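Long-range contact in endoglucanase (Clostridium thermocellum, PDB 2YIK), which probably hydrolyses internal beta-1,4-glucosidic bonds of cellulose with a family 9 glycoside hydrolase catalytic domain: residues Thr169-Ser174 with Leu245-Ala250. Residues are numbered along the deposited sequence; the frame is centred on the assembly and turned at random.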
loop_
_atom_site.group_PDB
_atom_site.type_symbol
_atom_site.label_atom_id
_atom_site.label_comp_id
_atom_site.label_asym_id
_atom_site.label_seq_id
_atom_site.Cartn_x
_atom_site.Cartn_y
_atom_site.Cartn_z
ATOM N N THR A 169 11.311 5.008 -12.824
ATOM C CA THR A 169 10.648 5.893 -13.766
ATOM C C THR A 169 11.731 6.508 -14.644
ATOM O O THR A 169 12.490 7.370 -14.194
ATOM C CB THR A 169 9.871 7.021 -13.054
ATOM O OG1 THR A 169 8.967 6.452 -12.095
ATOM C CG2 THR A 169 9.072 7.840 -14.070
ATOM N N PHE A 170 11.808 6.039 -15.884
ATOM C CA PHE A 170 12.790 6.524 -16.847
ATOM C C PHE A 170 12.187 7.689 -17.633
ATOM O O PHE A 170 11.258 7.504 -18.427
ATOM C CB PHE A 170 13.195 5.369 -17.766
ATOM C CG PHE A 170 13.830 4.226 -17.031
ATOM C CD1 PHE A 170 13.039 3.261 -16.409
ATOM C CD2 PHE A 170 15.211 4.163 -16.870
ATOM C CE1 PHE A 170 13.614 2.253 -15.637
ATOM C CE2 PHE A 170 15.797 3.157 -16.101
ATOM C CZ PHE A 170 14.995 2.203 -15.480
ATOM N N ARG A 171 12.714 8.887 -17.386
ATOM C CA ARG A 171 12.225 10.108 -18.022
ATOM C C ARG A 171 13.287 10.786 -18.886
ATOM O O ARG A 171 14.484 10.649 -18.624
ATOM C CB ARG A 171 11.779 11.102 -16.942
ATOM C CG ARG A 171 10.875 10.517 -15.869
ATOM C CD ARG A 171 10.889 11.389 -14.615
ATOM N NE ARG A 171 10.197 12.661 -14.807
ATOM C CZ ARG A 171 10.289 13.696 -13.974
ATOM N NH1 ARG A 171 11.052 13.621 -12.891
ATOM N NH2 ARG A 171 9.602 14.804 -14.213
ATOM N N ASP A 172 12.856 11.518 -19.911
ATOM C CA ASP A 172 13.822 12.237 -20.726
ATOM C C ASP A 172 14.162 13.501 -19.925
ATOM O O ASP A 172 13.543 13.757 -18.883
ATOM C CB ASP A 172 13.265 12.550 -22.129
ATOM C CG ASP A 172 12.081 13.495 -22.116
ATOM O OD1 ASP A 172 11.833 14.184 -21.104
ATOM O OD2 ASP A 172 11.396 13.555 -23.158
ATOM N N ALA A 173 15.144 14.269 -20.383
ATOM C CA ALA A 173 15.582 15.458 -19.656
ATOM C C ALA A 173 14.508 16.501 -19.411
ATOM O O ALA A 173 14.645 17.318 -18.511
ATOM C CB ALA A 173 16.785 16.094 -20.358
ATOM N N SER A 174 13.446 16.481 -20.207
ATOM C CA SER A 174 12.345 17.424 -20.037
ATOM C C SER A 174 11.333 16.952 -18.989
ATOM O O SER A 174 10.366 17.655 -18.682
ATOM C CB SER A 174 11.618 17.635 -21.359
ATOM O OG SER A 174 12.205 18.691 -22.087
ATOM N N LEU A 245 7.020 15.158 -5.993
ATOM C CA LEU A 245 5.913 15.798 -6.692
ATOM C C LEU A 245 6.180 15.897 -8.190
ATOM O O LEU A 245 5.269 15.730 -8.999
ATOM C CB LEU A 245 5.649 17.191 -6.118
ATOM C CG LEU A 245 4.450 17.946 -6.710
ATOM C CD1 LEU A 245 3.183 17.127 -6.569
ATOM C CD2 LEU A 245 4.289 19.282 -5.995
ATOM N N ASP A 246 7.428 16.168 -8.561
ATOM C CA ASP A 246 7.776 16.274 -9.973
ATOM C C ASP A 246 7.547 14.928 -10.671
ATOM O O ASP A 246 6.967 14.870 -11.761
ATOM C CB ASP A 246 9.232 16.713 -10.137
ATOM C CG ASP A 246 9.684 16.687 -11.579
ATOM O OD1 ASP A 246 9.027 17.306 -12.425
ATOM O OD2 ASP A 246 10.705 16.047 -11.877
ATOM N N TYR A 247 8.000 13.847 -10.046
ATOM C CA TYR A 247 7.801 12.520 -10.614
ATOM C C TYR A 247 6.308 12.158 -10.622
ATOM O O TYR A 247 5.811 11.564 -11.581
ATOM C CB TYR A 247 8.591 11.467 -9.823
ATOM C CG TYR A 247 10.035 11.303 -10.261
ATOM C CD1 TYR A 247 11.016 12.230 -9.895
ATOM C CD2 TYR A 247 10.420 10.214 -11.045
ATOM C CE1 TYR A 247 12.352 12.069 -10.299
ATOM C CE2 TYR A 247 11.743 10.042 -11.456
ATOM C CZ TYR A 247 12.705 10.970 -11.080
ATOM O OH TYR A 247 14.009 10.793 -11.489
ATOM N N ALA A 248 5.592 12.523 -9.562
ATOM C CA ALA A 248 4.161 12.230 -9.475
ATOM C C ALA A 248 3.386 12.859 -10.636
ATOM O O ALA A 248 2.597 12.183 -11.308
ATOM C CB ALA A 248 3.592 12.722 -8.134
ATOM N N LYS A 249 3.618 14.149 -10.870
ATOM C CA LYS A 249 2.946 14.872 -11.949
ATOM C C LYS A 249 3.271 14.290 -13.324
ATOM O O LYS A 249 2.411 14.243 -14.198
ATOM C CB LYS A 249 3.361 16.343 -11.951
ATOM C CG LYS A 249 2.932 17.175 -10.758
ATOM C CD LYS A 249 3.742 18.471 -10.774
ATOM C CE LYS A 249 3.052 19.614 -10.057
ATOM N NZ LYS A 249 3.847 20.897 -10.202
ATOM N N ALA A 250 4.519 13.871 -13.515
ATOM C CA ALA A 250 4.953 13.300 -14.788
ATOM C C ALA A 250 4.249 11.976 -15.041
ATOM O O ALA A 250 3.780 11.715 -16.149
ATOM C CB ALA A 250 6.467 13.099 -14.785
HETATM O O HOH W 1 14.647 8.474 -12.610
#
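R171 reaches from strand 169-171 to helix 238-257, passing across one face of the Y247 ring to end on D246. The segment axes run nearly perpendicular and stay well apart; the long R171 side chain spans the gap. CB starts out toward the helix, with CG anti to the carbonyl carbon (chi1 -48°). CB and CG lie short of the helix. CD is the first atom to meet it. R171 CD lies over one face of the ring as a CH-pi contact, 3.5 Å from Y247 CE2. The chain bends here (chi3 71°). R171 NE packs 3.8 Å from A250 CB and also hydrogen-bonds G175 O. R171 CZ lies 4.3 Å from the Y247 ring centroid and almost on the ring normal, which makes a cation-pi contact. The guanidinium is tilted 61° from the ring, so this is not a flat stack. R171 NH1 lies over the same face, 3.3 Å from Y247 CE1.

NH1 and NH2 then grip D246 end-on. R171 NH1 donates to D246 OD2 at 2.7 Å. R171 NH2 donates to D246 OD1 at 3.1 Å, and also to OD2. The oxygens lie near the guanidinium plane, but the nitrogens approach from above the carboxylate plane. The bidentate pair is therefore twisted rather than coplanar.

T169 CB meets the edge of the same ring, 3.8 Å from Y247 CD2, while T169 OG1 hydrogen-bonds F165 O. A water joins T169 O to Y247 OH. V177 of the neighbouring strand touches T169, R171 and A250.

The contact ties the small antiparallel sheet to a helix of the family 9 catalytic domain, away from the metal sites and from the predicted active-site residue H451. D246 is exposed, so solvent probably weakens the charge attraction. The aromatic face and the G175 bond also help to fix the guanidinium.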